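Local coordinates for similarities with probable monooxygenase (Photorhabdus luminescens, PDB 4HB9), which binds flavin-adenine dinucleotide and is probably a flavin-dependent monooxygenase of the aromatic ring hydroxylase type, at residues I376-R379 / S380-A384; T260-S263 / A264-C268; L114-I117 / L118-G121. All coordinates share one frame; numbering follows the deposited sequence. Where two conformers were deposited one is given.

Contact 1 (I376-R379 / S380-A384); sequences ISLR and SAQNA. With EDO (1,2-ethanediol), chain F.
N383 N reaches back to R379 O at 2.8 Å, the shortest of four successive i to i+4 bonds; the others run from S380 N to I376 O, from A381 N to S377 O and from Q382 N to L378 O. S380 and N383, one turn apart, present polar groups on the same side, and a molecule of 1,2-ethanediol, probably from the crystallisation liquor, bridges them. Its O1 donates to S380 O at 3.1 Å and, in the conformer given here, one of two, also shares a hydrogen bond with S380 OG. N383 ND2 gives its O2 an almost straight bond (3.1 Å, 175°). With CG anti to the backbone N (chi1 -171°), the amide of N383 swings off the helix toward the diol, while its OD1 accepts from S389 N beyond the helix end.

Packing is lighter. The Q382 chain runs obliquely across L378, and its NE2 lies 3.8 Å from L378 CD1, a van der Waals contact of amide nitrogen with methyl. R379 bends at chi3 and folds back along the helix until one face of its guanidinium lies over I376 N, which sits beneath the outer part of the group rather than its centre. Long polar chains suit this outer surface, whereas the small S377 and A384 fit where M326 and W219 come close. The regular bonding is that of an alpha-helix, here the last turns of the long C-terminal helix 355-386.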
loop_
_atom_site.group_PDB
_atom_site.type_symbol
_atom_site.label_atom_id
_atom_site.label_comp_id
_atom_site.label_asym_id
_atom_site.label_seq_id
_atom_site.Cartn_x
_atom_site.Cartn_y
_atom_site.Cartn_z
ATOM N N ILE A 376 3.367 7.989 13.334
ATOM C CA ILE A 376 1.924 7.852 13.538
ATOM C C ILE A 376 1.490 6.383 13.474
ATOM O O ILE A 376 0.743 5.919 14.352
ATOM C CB ILE A 376 1.106 8.682 12.520
ATOM C CG1 ILE A 376 1.337 10.181 12.743
ATOM C CG2 ILE A 376 -0.379 8.379 12.653
ATOM C CD1 ILE A 376 0.832 11.058 11.617
ATOM N N SER A 377 1.974 5.660 12.464
ATOM C CA SER A 377 1.693 4.214 12.322
ATOM C C SER A 377 2.144 3.377 13.513
ATOM O O SER A 377 1.417 2.491 13.985
ATOM C CB SER A 377 2.361 3.655 11.068
ATOM O OG SER A 377 1.802 4.230 9.919
ATOM N N LEU A 378 3.351 3.641 13.993
ATOM C CA LEU A 378 3.873 2.940 15.137
ATOM C C LEU A 378 3.004 3.182 16.377
ATOM O O LEU A 378 2.604 2.232 17.049
ATOM C CB LEU A 378 5.315 3.360 15.399
ATOM C CG LEU A 378 6.038 2.646 16.539
ATOM C CD1 LEU A 378 6.042 1.136 16.376
ATOM C CD2 LEU A 378 7.465 3.153 16.611
ATOM N N ARG A 379 2.678 4.437 16.670
ATOM C CA ARG A 379 1.847 4.725 17.844
ATOM C C ARG A 379 0.444 4.118 17.738
ATOM O O ARG A 379 -0.110 3.672 18.746
ATOM C CB ARG A 379 1.750 6.228 18.097
ATOM C CG ARG A 379 3.103 6.838 18.427
ATOM C CD ARG A 379 3.000 8.263 18.943
ATOM N NE ARG A 379 2.731 9.236 17.879
ATOM C CZ ARG A 379 3.644 9.724 17.040
ATOM N NH1 ARG A 379 4.910 9.333 17.109
ATOM N NH2 ARG A 379 3.280 10.601 16.111
ATOM N N SER A 380 -0.119 4.122 16.535
ATOM C CA SER A 380 -1.428 3.513 16.300
ATOM C C SER A 380 -1.397 2.017 16.599
ATOM O O SER A 380 -2.287 1.485 17.273
ATOM C CB SER A 380 -1.883 3.731 14.851
ATOM O OG SER A 380 -3.062 2.996 14.594
ATOM N N ALA A 381 -0.375 1.332 16.097
ATOM C CA ALA A 381 -0.231 -0.086 16.369
ATOM C C ALA A 381 -0.079 -0.337 17.877
ATOM O O ALA A 381 -0.663 -1.262 18.435
ATOM C CB ALA A 381 0.949 -0.651 15.602
ATOM N N GLN A 382 0.721 0.488 18.553
ATOM C CA GLN A 382 0.937 0.298 19.981
ATOM C C GLN A 382 -0.357 0.555 20.749
ATOM O O GLN A 382 -0.655 -0.149 21.737
ATOM C CB GLN A 382 2.059 1.205 20.475
ATOM C CG GLN A 382 3.435 0.856 19.882
ATOM C CD GLN A 382 4.511 1.898 20.200
ATOM O OE1 GLN A 382 4.200 3.055 20.429
ATOM N NE2 GLN A 382 5.778 1.487 20.169
ATOM N N ASN A 383 -1.115 1.541 20.298
ATOM C CA ASN A 383 -2.380 1.864 20.934
ATOM C C ASN A 383 -3.364 0.687 20.864
ATOM O O ASN A 383 -4.177 0.480 21.792
ATOM C CB ASN A 383 -3.016 3.086 20.312
ATOM C CG ASN A 383 -4.222 3.572 21.097
ATOM O OD1 ASN A 383 -4.188 3.650 22.333
ATOM N ND2 ASN A 383 -5.311 3.881 20.380
ATOM N N ALA A 384 -3.272 -0.122 19.804
ATOM C CA ALA A 384 -4.178 -1.264 19.697
ATOM C C ALA A 384 -3.987 -2.251 20.872
ATOM O O ALA A 384 -4.920 -2.920 21.279
ATOM C CB ALA A 384 -3.969 -1.973 18.363
HETATM C C1 EDO F . -5.972 1.497 16.279
HETATM O O1 EDO F . -4.912 0.678 15.791
HETATM C C2 EDO F . -5.529 2.164 17.570
HETATM O O2 EDO F . -5.105 3.521 17.352
#

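Contact 2 (T260-S263 / A264-C268); sequences TDFS and AEALC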
loop_
_atom_site.group_PDB
_atom_site.type_symbol
_atom_site.label_atom_id
_atom_site.label_comp_id
_atom_site.label_asym_id
_atom_site.label_seq_id
_atom_site.Cartn_x
_atom_site.Cartn_y
_atom_site.Cartn_z
ATOM N N THR A 260 1.957 -17.185 10.948
ATOM C CA THR A 260 1.968 -16.914 9.511
ATOM C C THR A 260 1.829 -18.178 8.639
ATOM O O THR A 260 1.466 -18.084 7.471
ATOM C CB THR A 260 3.197 -16.094 9.079
ATOM O OG1 THR A 260 4.373 -16.723 9.573
ATOM C CG2 THR A 260 3.091 -14.697 9.605
ATOM N N ASP A 261 2.049 -19.349 9.220
ATOM C CA ASP A 261 1.829 -20.610 8.506
ATOM C C ASP A 261 0.466 -21.255 8.788
ATOM O O ASP A 261 0.214 -22.351 8.306
ATOM C CB ASP A 261 2.928 -21.614 8.848
ATOM C CG ASP A 261 4.307 -21.135 8.452
ATOM O OD1 ASP A 261 4.433 -20.387 7.456
ATOM O OD2 ASP A 261 5.263 -21.509 9.153
ATOM N N PHE A 262 -0.409 -20.597 9.553
ATOM C CA PHE A 262 -1.700 -21.191 9.901
ATOM C C PHE A 262 -2.617 -21.250 8.664
ATOM O O PHE A 262 -2.624 -20.334 7.851
ATOM C CB PHE A 262 -2.403 -20.387 10.997
ATOM C CG PHE A 262 -2.120 -20.861 12.401
ATOM C CD1 PHE A 262 -3.125 -20.872 13.341
ATOM C CD2 PHE A 262 -0.852 -21.268 12.792
ATOM C CE1 PHE A 262 -2.899 -21.282 14.639
ATOM C CE2 PHE A 262 -0.617 -21.687 14.088
ATOM C CZ PHE A 262 -1.654 -21.716 15.010
ATOM N N SER A 263 -3.415 -22.306 8.549
ATOM C CA SER A 263 -4.489 -22.350 7.553
ATOM C C SER A 263 -5.496 -21.227 7.799
ATOM O O SER A 263 -5.617 -20.722 8.911
ATOM C CB SER A 263 -5.220 -23.694 7.608
ATOM O OG SER A 263 -6.004 -23.811 8.774
ATOM N N ALA A 264 -6.246 -20.866 6.762
ATOM C CA ALA A 264 -7.274 -19.832 6.888
ATOM C C ALA A 264 -8.273 -20.221 7.968
ATOM O O ALA A 264 -8.708 -19.385 8.760
ATOM C CB ALA A 264 -7.972 -19.611 5.550
ATOM N N GLU A 265 -8.583 -21.508 8.044
ATOM C CA GLU A 265 -9.565 -22.010 8.985
ATOM C C GLU A 265 -9.058 -21.872 10.441
ATOM O O GLU A 265 -9.810 -21.515 11.358
ATOM C CB GLU A 265 -9.886 -23.465 8.611
ATOM C CG GLU A 265 -10.635 -23.623 7.274
ATOM C CD GLU A 265 -9.793 -23.491 5.984
ATOM O OE1 GLU A 265 -10.423 -23.264 4.918
ATOM O OE2 GLU A 265 -8.536 -23.603 5.989
ATOM N N ALA A 266 -7.780 -22.139 10.636
ATOM C CA ALA A 266 -7.156 -22.003 11.957
ATOM C C ALA A 266 -7.054 -20.525 12.390
ATOM O O ALA A 266 -7.218 -20.221 13.578
ATOM C CB ALA A 266 -5.788 -22.635 11.951
ATOM N N LEU A 267 -6.784 -19.637 11.432
ATOM C CA LEU A 267 -6.756 -18.208 11.691
ATOM C C LEU A 267 -8.128 -17.724 12.130
ATOM O O LEU A 267 -8.239 -16.986 13.093
ATOM C CB LEU A 267 -6.249 -17.412 10.478
ATOM C CG LEU A 267 -4.779 -17.627 10.121
ATOM C CD1 LEU A 267 -4.434 -17.066 8.760
ATOM C CD2 LEU A 267 -3.883 -17.012 11.216
ATOM N N CYS A 268 -9.175 -18.171 11.433
ATOM C CA CYS A 268 -10.549 -17.841 11.791
ATOM C C CYS A 268 -10.875 -18.315 13.214
ATOM O O CYS A 268 -11.371 -17.552 14.032
ATOM C CB CYS A 268 -11.502 -18.483 10.775
ATOM S SG CYS A 268 -13.137 -17.729 10.674
#
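F262 meets the first turn of helix 264-274 with its side chain, starting at CB, which rests 3.7 Å from L267 CD2. Further out, CG comes within 4.1 Å of A266 CB, and CD1 makes the closest approach of the ring, 3.5 Å from A266 CB. CE1 only grazes the same methyl, and the approach is oblique to the ring. A266 suits this place because its single methyl admits the ring close to the helix backbone; L267 brings a branched end against F262 CB.

S263, the next residue, is the N-cap. Its OG accepts from A266 N at 3.1 Å (N-H...O 155°), capping an amide of the first turn. The torsion that makes this possible sets OG between the backbone N and the carbonyl carbon (chi1 71°), turning the hydroxyl in over the start of the helix. S263 O meanwhile accepts from L267 N at 3.0 Å. Serine fits because its short side chain puts a hydroxyl oxygen within bonding distance of the amide three residues further on. In the conformer given, one of two, E265 bends at chi2 and its OE2 lies 3.7 Å from S263 CB, beside the cap.

The capped turn follows the loop after strand 240-251. L267 is buried against I259, I294 and P296, the last on strand 295-301, while F262 leans on P256; the first turn of helix 264-274 thus packs beside an outermost strand of the mixed sheet.

Contact 3 (L114-I117 / L118-G121); sequences LKEI and LNKG. With EDO (1,2-ethanediol), chain L.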
loop_
_atom_site.group_PDB
_atom_site.type_symbol
_atom_site.label_atom_id
_atom_site.label_comp_id
_atom_site.label_asym_id
_atom_site.label_seq_id
_atom_site.Cartn_x
_atom_site.Cartn_y
_atom_site.Cartn_z
ATOM N N LEU A 114 -7.590 -0.047 -9.541
ATOM C CA LEU A 114 -6.630 1.019 -9.474
ATOM C C LEU A 114 -5.424 0.678 -10.341
ATOM O O LEU A 114 -4.963 1.539 -11.130
ATOM C CB LEU A 114 -6.216 1.311 -8.042
ATOM C CG LEU A 114 -5.212 2.436 -7.833
ATOM C CD1 LEU A 114 -5.719 3.750 -8.383
ATOM C CD2 LEU A 114 -4.890 2.557 -6.363
ATOM N N LYS A 115 -4.946 -0.562 -10.253
ATOM C CA LYS A 115 -3.789 -0.979 -11.094
ATOM C C LYS A 115 -4.101 -0.953 -12.597
ATOM O O LYS A 115 -3.281 -0.515 -13.402
ATOM C CB LYS A 115 -3.257 -2.353 -10.704
ATOM C CG LYS A 115 -2.448 -2.374 -9.408
ATOM C CD LYS A 115 -1.249 -1.418 -9.375
ATOM C CE LYS A 115 -0.246 -1.600 -10.529
ATOM N NZ LYS A 115 0.183 -3.017 -10.665
ATOM N N GLU A 116 -5.277 -1.429 -12.981
ATOM C CA GLU A 116 -5.685 -1.384 -14.390
ATOM C C GLU A 116 -5.729 0.050 -14.911
ATOM O O GLU A 116 -5.285 0.315 -16.037
ATOM C CB GLU A 116 -7.045 -2.078 -14.611
ATOM C CG GLU A 116 -7.000 -3.581 -14.366
ATOM C CD GLU A 116 -5.922 -4.293 -15.176
ATOM O OE1 GLU A 116 -6.091 -4.433 -16.393
ATOM O OE2 GLU A 116 -4.914 -4.729 -14.586
ATOM N N ILE A 117 -6.229 0.975 -14.082
ATOM C CA ILE A 117 -6.264 2.381 -14.422
ATOM C C ILE A 117 -4.872 3.005 -14.511
ATOM O O ILE A 117 -4.579 3.754 -15.439
ATOM C CB ILE A 117 -7.149 3.148 -13.431
ATOM C CG1 ILE A 117 -8.603 2.723 -13.658
ATOM C CG2 ILE A 117 -6.978 4.645 -13.573
ATOM C CD1 ILE A 117 -9.512 3.125 -12.519
ATOM N N LEU A 118 -4.029 2.688 -13.538
ATOM C CA LEU A 118 -2.631 3.108 -13.578
ATOM C C LEU A 118 -1.866 2.521 -14.774
ATOM O O LEU A 118 -1.027 3.220 -15.366
ATOM C CB LEU A 118 -1.925 2.762 -12.280
ATOM C CG LEU A 118 -2.259 3.772 -11.171
ATOM C CD1 LEU A 118 -1.859 3.182 -9.838
ATOM C CD2 LEU A 118 -1.558 5.113 -11.401
ATOM N N ASN A 119 -2.153 1.276 -15.147
ATOM C CA ASN A 119 -1.445 0.655 -16.276
ATOM C C ASN A 119 -1.872 1.184 -17.641
ATOM O O ASN A 119 -1.093 1.129 -18.599
ATOM C CB ASN A 119 -1.588 -0.866 -16.256
ATOM C CG ASN A 119 -0.806 -1.513 -15.132
ATOM O OD1 ASN A 119 -0.028 -0.871 -14.447
ATOM N ND2 ASN A 119 -1.028 -2.804 -14.931
ATOM N N LYS A 120 -3.087 1.734 -17.733
ATOM C CA LYS A 120 -3.619 2.190 -18.998
ATOM C C LYS A 120 -2.734 3.328 -19.530
ATOM O O LYS A 120 -2.458 4.275 -18.819
ATOM C CB LYS A 120 -5.055 2.688 -18.814
ATOM C CG LYS A 120 -5.679 3.314 -20.038
ATOM C CD LYS A 120 -6.258 2.265 -20.980
ATOM C CE LYS A 120 -7.089 2.910 -22.090
ATOM N NZ LYS A 120 -8.095 3.873 -21.540
ATOM N N GLY A 121 -2.318 3.242 -20.790
ATOM C CA GLY A 121 -1.487 4.285 -21.368
ATOM C C GLY A 121 -0.005 3.993 -21.228
ATOM O O GLY A 121 0.795 4.708 -21.818
HETATM C C1 EDO L . 1.650 -6.080 -11.945
HETATM O O1 EDO L . 2.383 -4.935 -12.388
HETATM C C2 EDO L . 2.563 -6.886 -11.048
HETATM O O2 EDO L . 2.825 -6.176 -9.830
HETATM O O HOH W 1 1.342 -2.951 -13.066
HETATM O O HOH W 2 -1.014 -4.857 -12.416
HETATM O O HOH W 3 -3.241 -3.801 -16.920
#
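Backbone bonds join L118 N to L114 O at 2.8 Å and N119 N to K115 O at 2.7 Å. At the C-terminal end of the helix the pattern weakens: K120 N has two weak bonds, to E116 O and I117 O, and K120 itself leaves helical angles.

Apolar packing pairs L114 with L118, which run alongside each other in the same direction, L114 CG lying 4.0 Å from L118 CD1. Leucines suit this buried side, where L114 meets I11 and F67 and L118 meets T14 and L59.

The polar link is through water. K115 curls at chi2, chi3 and chi4 and passes obliquely across N119, its CE 4.0 Å from N119 OD1, leaving NZ to meet the amide through water. One water accepts from K115 NZ and donates to N119 OD1 (2.8 Å); a second accepts from K115 NZ and from N119 ND2 (3.2 Å). An amide suits this role, having both an acceptor and a donor. A third water joins N119 ND2 to E116 OE1, the latter bond weak. K115 NZ also donates to A9 O, which lies in a glycine-rich turn consistent with a Rossmann-type GxGxxG motif, and thereby ties helix 111-119 to the dinucleotide-binding turn.

In the fold
The three contacts are separate local pieces of one FAD-binding chain, met in the order contact 3, contact 2, contact 1, and none touches another. Contact 3 lies nearest the cofactor, the side chain of K115 being about 5 Å from FAD and about 4 Å from those of I11 and R111, both FAD-binding residues. In contact 1, the side chain of S377 is about 10 Å from FAD and from that of D318, another of its binding residues. Contact 2 is more remote, with the side chain of L267 about 13 Å from FAD. Contacts 1 and 3, whose centres are about 32 Å apart, fall on opposite sides of the chain's centre; those of contacts 1 and 2 are about 24 Å apart.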